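Local coordinates for protein peruvianin-I (Thevetia peruviana, PDB 6ORM) that acts as a cysteine peptidase of the latex, although it is a germin-like protein built on the cupin fold, at residues F49-T60 with T73-S84; G83-P91 with P156-M164. All blocks are in the same frame, centred on the assembly; numbering follows the deposited sequence.

In the fold
Both contacts are antiparallel strand pairs of one cupin domain, and they illustrate how similar backbone pairing is finished by different side chains. Contact 1 is the more buried; it joins strand 54-57, outermost in the five-stranded sheet of this chain, to strand 73-79. Contact 2, partly buried, closes a separate two-stranded sheet from strands 87-89 and 159-162, distant in sequence. G83 and S84 belong to both, and the centres lie about 11 Å apart. Regular pairing flanked by a glycan marks contact 1, whereas a beta bulge marks contact 2; both touch neighbouring subunits. D50 of the first and R88 of the second form a long, weak ion pair.

Contact 1 (F49-T60 with T73-S84); sequences FDQWGLNVTFVT and TINRCVLLPGGS. With NAG (2-acetamido-2-deoxy-beta-D-glucopyranose), chain D.
Two adjoining strands of the cupin sheet meet where N55 faces V78 and T57 faces R76 in hydrogen-bonded antiparallel pairs, alternating with the non-hydrogen-bonded pairs L54-L79 and V56-C77. The bonds run from N55 N to V78 O (2.8 Å), from T57 N to R76 O and back again. Beyond the regular pairing, a side chain takes over: N75 OD1 accepts V59 N at 3.1 Å, nearly along the amide C=O axis, with CG set beside its own backbone N (chi1 -64°). At the other end the strands close through L80 N to G53 O and S84 N to W52 O, next to the near approach of G53 and G83. D50 OD1 receives L54 N from above the carboxylate plane, while OD2 reaches S84 O through a water that donates to both.

L80 lays CG over the centre of the F49 ring, 3.6 Å from the centroid, a CH-pi contact; V78 O lies in the ring plane, 3.5 Å from CE2 at its edge. On the face shared by N55 and T57, N55 ND2 is bonded to C1 of an N-acetylglucosamine (1.4 Å) and gives its remaining N-H to G48 O; N55-V56-T57 is an N-glycosylation sequon. R76 lies alongside T57; a bend at chi3 (64°) brings NH2 to T57 OG1 at 2.9 Å, with the hydroxyl tilted from the guanidinium plane. Q44 O also accepts from NH2. R76 NE donates, in that plane, to a water 2.7 Å from N55 OD1. A buried arginine, probably charged, thus shares its N-H groups among hydroxyl, carbonyl and water beside the glycan's attachment point, T57 OG1 lying 3.4 Å from the sugar C5.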
loop_
_atom_site.group_PDB
_atom_site.type_symbol
_atom_site.label_atom_id
_atom_site.label_comp_id
_atom_site.label_asym_id
_atom_site.label_seq_id
_atom_site.Cartn_x
_atom_site.Cartn_y
_atom_site.Cartn_z
ATOM N N PHE A 49 -36.829 6.488 4.012
ATOM C CA PHE A 49 -36.349 5.703 2.887
ATOM C C PHE A 49 -36.335 6.588 1.652
ATOM O O PHE A 49 -37.111 7.541 1.555
ATOM C CB PHE A 49 -37.225 4.462 2.658
ATOM C CG PHE A 49 -37.182 3.473 3.790
ATOM C CD1 PHE A 49 -37.969 3.653 4.917
ATOM C CD2 PHE A 49 -36.349 2.369 3.730
ATOM C CE1 PHE A 49 -37.926 2.750 5.962
ATOM C CE2 PHE A 49 -36.303 1.461 4.771
ATOM C CZ PHE A 49 -37.092 1.652 5.890
ATOM N N ASP A 50 -35.444 6.277 0.712
ATOM C CA ASP A 50 -35.426 7.039 -0.522
ATOM C C ASP A 50 -36.596 6.601 -1.399
ATOM O O ASP A 50 -37.343 5.678 -1.064
ATOM C CB ASP A 50 -34.068 6.910 -1.224
ATOM C CG ASP A 50 -33.739 5.475 -1.664
ATOM O OD1 ASP A 50 -34.639 4.612 -1.730
ATOM O OD2 ASP A 50 -32.547 5.214 -1.952
ATOM N N GLN A 51 -36.767 7.283 -2.535
ATOM C CA GLN A 51 -37.877 6.988 -3.441
ATOM C C GLN A 51 -37.944 5.521 -3.851
ATOM O O GLN A 51 -39.012 5.054 -4.258
ATOM C CB GLN A 51 -37.809 7.872 -4.686
ATOM C CG GLN A 51 -36.465 7.932 -5.380
ATOM C CD GLN A 51 -36.542 8.732 -6.664
ATOM O OE1 GLN A 51 -37.555 8.700 -7.363
ATOM N NE2 GLN A 51 -35.481 9.473 -6.970
ATOM N N TRP A 52 -36.834 4.784 -3.775
ATOM C CA TRP A 52 -36.791 3.405 -4.242
ATOM C C TRP A 52 -36.870 2.401 -3.096
ATOM O O TRP A 52 -36.705 1.200 -3.324
ATOM C CB TRP A 52 -35.527 3.169 -5.084
ATOM C CG TRP A 52 -35.426 4.123 -6.249
ATOM C CD1 TRP A 52 -36.225 4.156 -7.358
ATOM C CD2 TRP A 52 -34.470 5.179 -6.417
ATOM N NE1 TRP A 52 -35.832 5.169 -8.199
ATOM C CE2 TRP A 52 -34.755 5.811 -7.646
ATOM C CE3 TRP A 52 -33.401 5.652 -5.647
ATOM C CZ2 TRP A 52 -34.009 6.890 -8.120
ATOM C CZ3 TRP A 52 -32.665 6.723 -6.119
ATOM C CH2 TRP A 52 -32.972 7.330 -7.344
ATOM N N GLY A 53 -37.128 2.870 -1.875
ATOM C CA GLY A 53 -37.333 1.993 -0.737
ATOM C C GLY A 53 -36.093 1.567 0.011
ATOM O O GLY A 53 -36.140 0.563 0.728
ATOM N N LEU A 54 -34.994 2.303 -0.108
ATOM C CA LEU A 54 -33.748 1.971 0.567
ATOM C C LEU A 54 -33.451 2.984 1.664
ATOM O O LEU A 54 -33.577 4.196 1.449
ATOM C CB LEU A 54 -32.584 1.931 -0.425
ATOM C CG LEU A 54 -31.179 1.932 0.186
ATOM C CD1 LEU A 54 -30.897 0.622 0.903
ATOM C CD2 LEU A 54 -30.119 2.211 -0.871
ATOM N N ASN A 55 -33.056 2.489 2.834
ATOM C CA ASN A 55 -32.425 3.320 3.849
ATOM C C ASN A 55 -31.015 2.814 4.101
ATOM O O ASN A 55 -30.815 1.620 4.344
ATOM C CB ASN A 55 -33.179 3.334 5.179
ATOM C CG ASN A 55 -32.399 4.077 6.239
ATOM O OD1 ASN A 55 -31.620 3.491 6.991
ATOM N ND2 ASN A 55 -32.579 5.386 6.276
ATOM N N VAL A 56 -30.047 3.724 4.061
ATOM C CA VAL A 56 -28.675 3.432 4.451
ATOM C C VAL A 56 -28.363 4.202 5.725
ATOM O O VAL A 56 -28.551 5.424 5.784
ATOM C CB VAL A 56 -27.674 3.794 3.341
ATOM C CG1 VAL A 56 -26.289 3.313 3.726
ATOM C CG2 VAL A 56 -28.101 3.192 2.010
ATOM N N THR A 57 -27.895 3.488 6.743
ATOM C CA THR A 57 -27.341 4.097 7.948
ATOM C C THR A 57 -25.829 3.910 7.875
ATOM O O THR A 57 -25.333 2.781 7.954
ATOM C CB THR A 57 -27.934 3.477 9.211
ATOM O OG1 THR A 57 -29.361 3.587 9.166
ATOM C CG2 THR A 57 -27.418 4.197 10.453
ATOM N N PHE A 58 -25.108 5.016 7.715
ATOM C CA PHE A 58 -23.684 4.991 7.413
ATOM C C PHE A 58 -22.848 4.953 8.683
ATOM O O PHE A 58 -23.154 5.637 9.664
ATOM C CB PHE A 58 -23.289 6.222 6.597
ATOM C CG PHE A 58 -23.846 6.241 5.206
ATOM C CD1 PHE A 58 -23.225 5.543 4.184
ATOM C CD2 PHE A 58 -24.989 6.968 4.918
ATOM C CE1 PHE A 58 -23.735 5.570 2.899
ATOM C CE2 PHE A 58 -25.505 6.998 3.636
ATOM C CZ PHE A 58 -24.878 6.299 2.625
ATOM N N VAL A 59 -21.794 4.138 8.665
ATOM C CA VAL A 59 -20.757 4.227 9.687
ATOM C C VAL A 59 -19.400 4.296 9.003
ATOM O O VAL A 59 -18.688 3.289 8.898
ATOM C CB VAL A 59 -20.807 3.061 10.691
ATOM C CG1 VAL A 59 -19.935 3.382 11.895
ATOM C CG2 VAL A 59 -22.233 2.783 11.134
ATOM N N THR A 60 -19.051 5.480 8.513
ATOM C CA THR A 60 -17.706 5.793 8.066
ATOM C C THR A 60 -17.013 6.633 9.136
ATOM O O THR A 60 -17.587 6.947 10.182
ATOM C CB THR A 60 -17.741 6.526 6.723
ATOM O OG1 THR A 60 -18.164 7.879 6.934
ATOM C CG2 THR A 60 -18.701 5.839 5.761
ATOM N N THR A 73 -15.264 0.218 7.370
ATOM C CA THR A 73 -16.584 0.835 7.399
ATOM C C THR A 73 -17.615 -0.285 7.435
ATOM O O THR A 73 -17.411 -1.344 6.840
ATOM C CB THR A 73 -16.819 1.734 6.168
ATOM O OG1 THR A 73 -16.178 3.000 6.360
ATOM C CG2 THR A 73 -18.305 1.970 5.903
ATOM N N ILE A 74 -18.718 -0.059 8.151
ATOM C CA ILE A 74 -19.889 -0.920 8.047
ATOM C C ILE A 74 -21.117 -0.042 7.842
ATOM O O ILE A 74 -21.299 0.959 8.544
ATOM C CB ILE A 74 -20.048 -1.847 9.273
ATOM C CG1 ILE A 74 -21.173 -2.859 9.037
ATOM C CG2 ILE A 74 -20.279 -1.060 10.553
ATOM C CD1 ILE A 74 -21.205 -3.986 10.054
ATOM N N ASN A 75 -21.941 -0.399 6.862
ATOM C CA ASN A 75 -23.187 0.297 6.584
ATOM C C ASN A 75 -24.350 -0.673 6.737
ATOM O O ASN A 75 -24.258 -1.829 6.315
ATOM C CB ASN A 75 -23.194 0.891 5.166
ATOM C CG ASN A 75 -22.139 1.965 4.972
ATOM O OD1 ASN A 75 -21.819 2.717 5.892
ATOM N ND2 ASN A 75 -21.595 2.042 3.765
ATOM N N ARG A 76 -25.438 -0.202 7.339
ATOM C CA ARG A 76 -26.668 -0.978 7.423
ATOM C C ARG A 76 -27.626 -0.516 6.338
ATOM O O ARG A 76 -27.890 0.683 6.205
ATOM C CB ARG A 76 -27.331 -0.837 8.794
ATOM C CG ARG A 76 -28.598 -1.677 8.930
ATOM C CD ARG A 76 -29.385 -1.344 10.192
ATOM N NE ARG A 76 -29.883 0.028 10.189
ATOM C CZ ARG A 76 -30.237 0.698 11.282
ATOM N NH1 ARG A 76 -30.182 0.114 12.471
ATOM N NH2 ARG A 76 -30.676 1.946 11.180
ATOM N N CYS A 77 -28.152 -1.468 5.574
ATOM C CA CYS A 77 -29.104 -1.184 4.512
ATOM C C CYS A 77 -30.409 -1.897 4.824
ATOM O O CYS A 77 -30.416 -3.107 5.070
ATOM C CB CYS A 77 -28.561 -1.622 3.150
ATOM S SG CYS A 77 -26.997 -0.843 2.641
ATOM N N VAL A 78 -31.508 -1.149 4.808
ATOM C CA VAL A 78 -32.845 -1.699 4.995
ATOM C C VAL A 78 -33.659 -1.392 3.747
ATOM O O VAL A 78 -33.690 -0.246 3.283
ATOM C CB VAL A 78 -33.520 -1.128 6.255
ATOM C CG1 VAL A 78 -34.938 -1.667 6.401
ATOM C CG2 VAL A 78 -32.686 -1.450 7.490
ATOM N N LEU A 79 -34.311 -2.417 3.206
ATOM C CA LEU A 79 -35.124 -2.298 2.005
ATOM C C LEU A 79 -36.575 -2.569 2.367
ATOM O O LEU A 79 -36.894 -3.632 2.909
ATOM C CB LEU A 79 -34.653 -3.271 0.924
ATOM C CG LEU A 79 -33.327 -2.971 0.225
ATOM C CD1 LEU A 79 -32.904 -4.151 -0.639
ATOM C CD2 LEU A 79 -33.435 -1.703 -0.611
ATOM N N LEU A 80 -37.446 -1.605 2.076
ATOM C CA LEU A 80 -38.875 -1.834 2.173
ATOM C C LEU A 80 -39.284 -2.931 1.193
ATOM O O LEU A 80 -38.522 -3.277 0.285
ATOM C CB LEU A 80 -39.635 -0.543 1.878
ATOM C CG LEU A 80 -39.408 0.608 2.856
ATOM C CD1 LEU A 80 -40.040 1.884 2.330
ATOM C CD2 LEU A 80 -39.963 0.256 4.229
ATOM N N PRO A 81 -40.471 -3.514 1.368
ATOM C CA PRO A 81 -40.995 -4.424 0.344
ATOM C C PRO A 81 -40.981 -3.756 -1.024
ATOM O O PRO A 81 -41.327 -2.581 -1.167
ATOM C CB PRO A 81 -42.419 -4.712 0.825
ATOM C CG PRO A 81 -42.341 -4.557 2.307
ATOM C CD PRO A 81 -41.346 -3.455 2.555
ATOM N N GLY A 82 -40.560 -4.513 -2.035
ATOM C CA GLY A 82 -40.392 -3.968 -3.366
ATOM C C GLY A 82 -39.213 -3.038 -3.536
ATOM O O GLY A 82 -39.003 -2.527 -4.643
ATOM N N GLY A 83 -38.433 -2.796 -2.479
ATOM C CA GLY A 83 -37.356 -1.841 -2.567
ATOM C C GLY A 83 -36.123 -2.410 -3.244
ATOM O O GLY A 83 -35.899 -3.620 -3.298
ATOM N N SER A 84 -35.310 -1.502 -3.774
ATOM C CA SER A 84 -34.067 -1.882 -4.420
ATOM C C SER A 84 -33.087 -0.727 -4.295
ATOM O O SER A 84 -33.470 0.418 -4.042
ATOM C CB SER A 84 -34.278 -2.266 -5.890
ATOM O OG SER A 84 -34.073 -1.158 -6.744
HETATM C C1 NAG D . -31.838 6.203 7.198
HETATM C C2 NAG D . -31.999 7.685 6.919
HETATM C C3 NAG D . -30.934 8.468 7.674
HETATM C C4 NAG D . -30.907 8.076 9.149
HETATM C C5 NAG D . -30.924 6.558 9.335
HETATM C C6 NAG D . -31.101 6.135 10.776
HETATM C C7 NAG D . -32.955 8.441 4.787
HETATM C C8 NAG D . -32.701 8.666 3.326
HETATM N N2 NAG D . -31.924 7.962 5.493
HETATM O O3 NAG D . -31.195 9.860 7.536
HETATM O O4 NAG D . -29.696 8.544 9.727
HETATM O O5 NAG D . -31.992 5.964 8.584
HETATM O O6 NAG D . -32.372 6.509 11.291
HETATM O O7 NAG D . -34.040 8.681 5.303
HETATM O O HOH W 1 -32.131 2.995 -3.768
HETATM O O HOH W 2 -30.317 1.186 7.478
#

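Contact 2 (G83-P91 with P156-M164); sequences GSTQFRTNP and PGGQIVGLM
F87 O is gripped by two successive backbone amides, V161 N at 2.7 Å and, weakly, G162 N at 3.3 Å: a classic beta bulge in the short antiparallel pair of strands 87-89 and 159-162 of the cupin. F87 N returns a bond to G162 O, meeting it from above the carbonyl plane. Past the bulge the pairing is regular, T89 N to Q159 O and Q159 N to T89 O. R88 lies alongside I160, and I160 CG1 sits over the centre of the guanidinium, 3.4 Å from NH1. That plane is held by NE, which donates to T85 O at 2.6 Å on a lone pair, almost in the guanidinium plane. Further along, N90 ND2 gives a nearly straight bond to G157 O, in the carbonyl plane, and CD of P91 packs on the same oxygen. I160 O accepts from N114 of a neighbouring subunit, whose V161 also packs on V161 here. At the far end M164 crosses F87 at about a right angle: its CG is 3.3 Å from CE2, and with chi2 extended (170°) SD stands above the ring face, 4.8 Å from its centroid, a Met-aromatic contact.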
loop_
_atom_site.group_PDB
_atom_site.type_symbol
_atom_site.label_atom_id
_atom_site.label_comp_id
_atom_site.label_asym_id
_atom_site.label_seq_id
_atom_site.Cartn_x
_atom_site.Cartn_y
_atom_site.Cartn_z
ATOM N N GLY A 83 -38.433 -2.796 -2.479
ATOM C CA GLY A 83 -37.356 -1.841 -2.567
ATOM C C GLY A 83 -36.123 -2.410 -3.244
ATOM O O GLY A 83 -35.899 -3.620 -3.298
ATOM N N SER A 84 -35.310 -1.502 -3.774
ATOM C CA SER A 84 -34.067 -1.882 -4.420
ATOM C C SER A 84 -33.087 -0.727 -4.295
ATOM O O SER A 84 -33.470 0.418 -4.042
ATOM C CB SER A 84 -34.278 -2.266 -5.890
ATOM O OG SER A 84 -34.073 -1.158 -6.744
ATOM N N THR A 85 -31.811 -1.043 -4.486
ATOM C CA THR A 85 -30.740 -0.068 -4.351
ATOM C C THR A 85 -30.483 0.713 -5.628
ATOM O O THR A 85 -29.736 1.695 -5.587
ATOM C CB THR A 85 -29.438 -0.767 -3.950
ATOM O OG1 THR A 85 -29.067 -1.689 -4.983
ATOM C CG2 THR A 85 -29.615 -1.525 -2.644
ATOM N N GLN A 86 -31.066 0.284 -6.753
ATOM C CA GLN A 86 -30.670 0.730 -8.085
ATOM C C GLN A 86 -29.241 0.242 -8.309
ATOM O O GLN A 86 -28.703 -0.513 -7.491
ATOM C CB GLN A 86 -30.779 2.251 -8.252
ATOM C CG GLN A 86 -32.018 2.882 -7.606
ATOM C CD GLN A 86 -33.330 2.365 -8.167
ATOM O OE1 GLN A 86 -33.824 2.859 -9.177
ATOM N NE2 GLN A 86 -33.909 1.372 -7.501
ATOM N N PHE A 87 -28.635 0.598 -9.435
ATOM C CA PHE A 87 -27.261 0.194 -9.702
ATOM C C PHE A 87 -26.297 1.157 -9.016
ATOM O O PHE A 87 -26.364 2.371 -9.227
ATOM C CB PHE A 87 -27.012 0.137 -11.207
ATOM C CG PHE A 87 -27.904 -0.839 -11.919
ATOM C CD1 PHE A 87 -27.759 -2.203 -11.715
ATOM C CD2 PHE A 87 -28.893 -0.397 -12.779
ATOM C CE1 PHE A 87 -28.578 -3.108 -12.367
ATOM C CE2 PHE A 87 -29.713 -1.296 -13.437
ATOM C CZ PHE A 87 -29.557 -2.655 -13.226
ATOM N N ARG A 88 -25.394 0.610 -8.202
ATOM C CA ARG A 88 -24.514 1.428 -7.382
ATOM C C ARG A 88 -23.091 0.888 -7.436
ATOM O O ARG A 88 -22.853 -0.269 -7.792
ATOM C CB ARG A 88 -25.004 1.487 -5.925
ATOM C CG ARG A 88 -26.263 2.329 -5.742
ATOM C CD ARG A 88 -26.655 2.478 -4.280
ATOM N NE ARG A 88 -28.023 2.974 -4.148
ATOM C CZ ARG A 88 -28.349 4.129 -3.578
ATOM N NH1 ARG A 88 -27.405 4.907 -3.066
ATOM N NH2 ARG A 88 -29.620 4.504 -3.514
ATOM N N THR A 89 -22.145 1.754 -7.075
ATOM C CA THR A 89 -20.753 1.375 -6.898
ATOM C C THR A 89 -20.251 1.864 -5.546
ATOM O O THR A 89 -20.761 2.840 -4.988
ATOM C CB THR A 89 -19.841 1.956 -7.997
ATOM O OG1 THR A 89 -19.830 3.388 -7.906
ATOM C CG2 THR A 89 -20.312 1.527 -9.383
ATOM N N ASN A 90 -19.248 1.160 -5.026
ATOM C CA ASN A 90 -18.420 1.647 -3.929
ATOM C C ASN A 90 -17.029 1.893 -4.494
ATOM O O ASN A 90 -16.222 0.956 -4.589
ATOM C CB ASN A 90 -18.374 0.641 -2.776
ATOM C CG ASN A 90 -19.741 0.394 -2.168
ATOM O OD1 ASN A 90 -20.298 -0.697 -2.291
ATOM N ND2 ASN A 90 -20.291 1.410 -1.512
ATOM N N PRO A 91 -16.705 3.124 -4.895
ATOM C CA PRO A 91 -15.507 3.339 -5.726
ATOM C C PRO A 91 -14.192 2.888 -5.107
ATOM O O PRO A 91 -13.286 2.491 -5.852
ATOM C CB PRO A 91 -15.522 4.856 -5.964
ATOM C CG PRO A 91 -16.958 5.242 -5.822
ATOM C CD PRO A 91 -17.512 4.348 -4.755
ATOM N N PRO A 156 -15.448 4.512 1.872
ATOM C CA PRO A 156 -15.437 3.867 0.548
ATOM C C PRO A 156 -16.037 4.724 -0.549
ATOM O O PRO A 156 -15.671 4.563 -1.718
ATOM C CB PRO A 156 -16.261 2.589 0.768
ATOM C CG PRO A 156 -16.400 2.440 2.261
ATOM C CD PRO A 156 -16.320 3.813 2.829
ATOM N N GLY A 157 -16.958 5.620 -0.209
ATOM C CA GLY A 157 -17.710 6.344 -1.211
ATOM C C GLY A 157 -18.861 5.521 -1.757
ATOM O O GLY A 157 -18.832 4.291 -1.714
ATOM N N GLY A 158 -19.886 6.202 -2.261
ATOM C CA GLY A 158 -21.045 5.546 -2.827
ATOM C C GLY A 158 -21.601 6.375 -3.963
ATOM O O GLY A 158 -21.720 7.598 -3.839
ATOM N N GLN A 159 -21.940 5.733 -5.077
ATOM C CA GLN A 159 -22.407 6.444 -6.256
ATOM C C GLN A 159 -23.546 5.661 -6.886
ATOM O O GLN A 159 -23.417 4.454 -7.103
ATOM C CB GLN A 159 -21.263 6.628 -7.262
ATOM C CG GLN A 159 -21.639 7.351 -8.538
ATOM C CD GLN A 159 -20.452 8.076 -9.143
ATOM O OE1 GLN A 159 -20.394 9.306 -9.135
ATOM N NE2 GLN A 159 -19.488 7.316 -9.650
ATOM N N ILE A 160 -24.648 6.345 -7.182
ATOM C CA ILE A 160 -25.717 5.743 -7.969
ATOM C C ILE A 160 -25.324 5.856 -9.433
ATOM O O ILE A 160 -25.071 6.952 -9.943
ATOM C CB ILE A 160 -27.073 6.407 -7.708
ATOM C CG1 ILE A 160 -27.495 6.220 -6.251
ATOM C CG2 ILE A 160 -28.127 5.816 -8.638
ATOM C CD1 ILE A 160 -28.776 6.946 -5.902
ATOM N N VAL A 161 -25.293 4.721 -10.111
ATOM C CA VAL A 161 -24.692 4.619 -11.427
ATOM C C VAL A 161 -25.713 4.317 -12.529
ATOM O O VAL A 161 -25.427 4.583 -13.708
ATOM C CB VAL A 161 -23.576 3.553 -11.381
ATOM C CG1 VAL A 161 -23.855 2.391 -12.313
ATOM C CG2 VAL A 161 -22.187 4.193 -11.527
ATOM N N GLY A 162 -26.893 3.814 -12.179
ATOM C CA GLY A 162 -27.975 3.520 -13.109
ATOM C C GLY A 162 -29.220 3.246 -12.296
ATOM O O GLY A 162 -29.169 3.168 -11.065
ATOM N N LEU A 163 -30.347 3.083 -12.987
ATOM C CA LEU A 163 -31.632 3.150 -12.295
ATOM C C LEU A 163 -32.372 1.825 -12.153
ATOM O O LEU A 163 -32.787 1.501 -11.040
ATOM C CB LEU A 163 -32.538 4.191 -12.973
ATOM C CG LEU A 163 -32.213 5.629 -12.542
ATOM C CD1 LEU A 163 -33.328 6.598 -12.912
ATOM C CD2 LEU A 163 -31.918 5.703 -11.044
ATOM N N MET A 164 -32.526 1.040 -13.223
ATOM C CA MET A 164 -33.546 -0.035 -13.336
ATOM C C MET A 164 -34.887 0.613 -13.654
ATOM O O MET A 164 -35.540 0.267 -14.636
ATOM C CB MET A 164 -33.705 -0.912 -12.073
ATOM C CG MET A 164 -32.477 -1.672 -11.595
ATOM S SD MET A 164 -32.670 -2.438 -9.962
ATOM C CE MET A 164 -34.052 -3.542 -10.229
#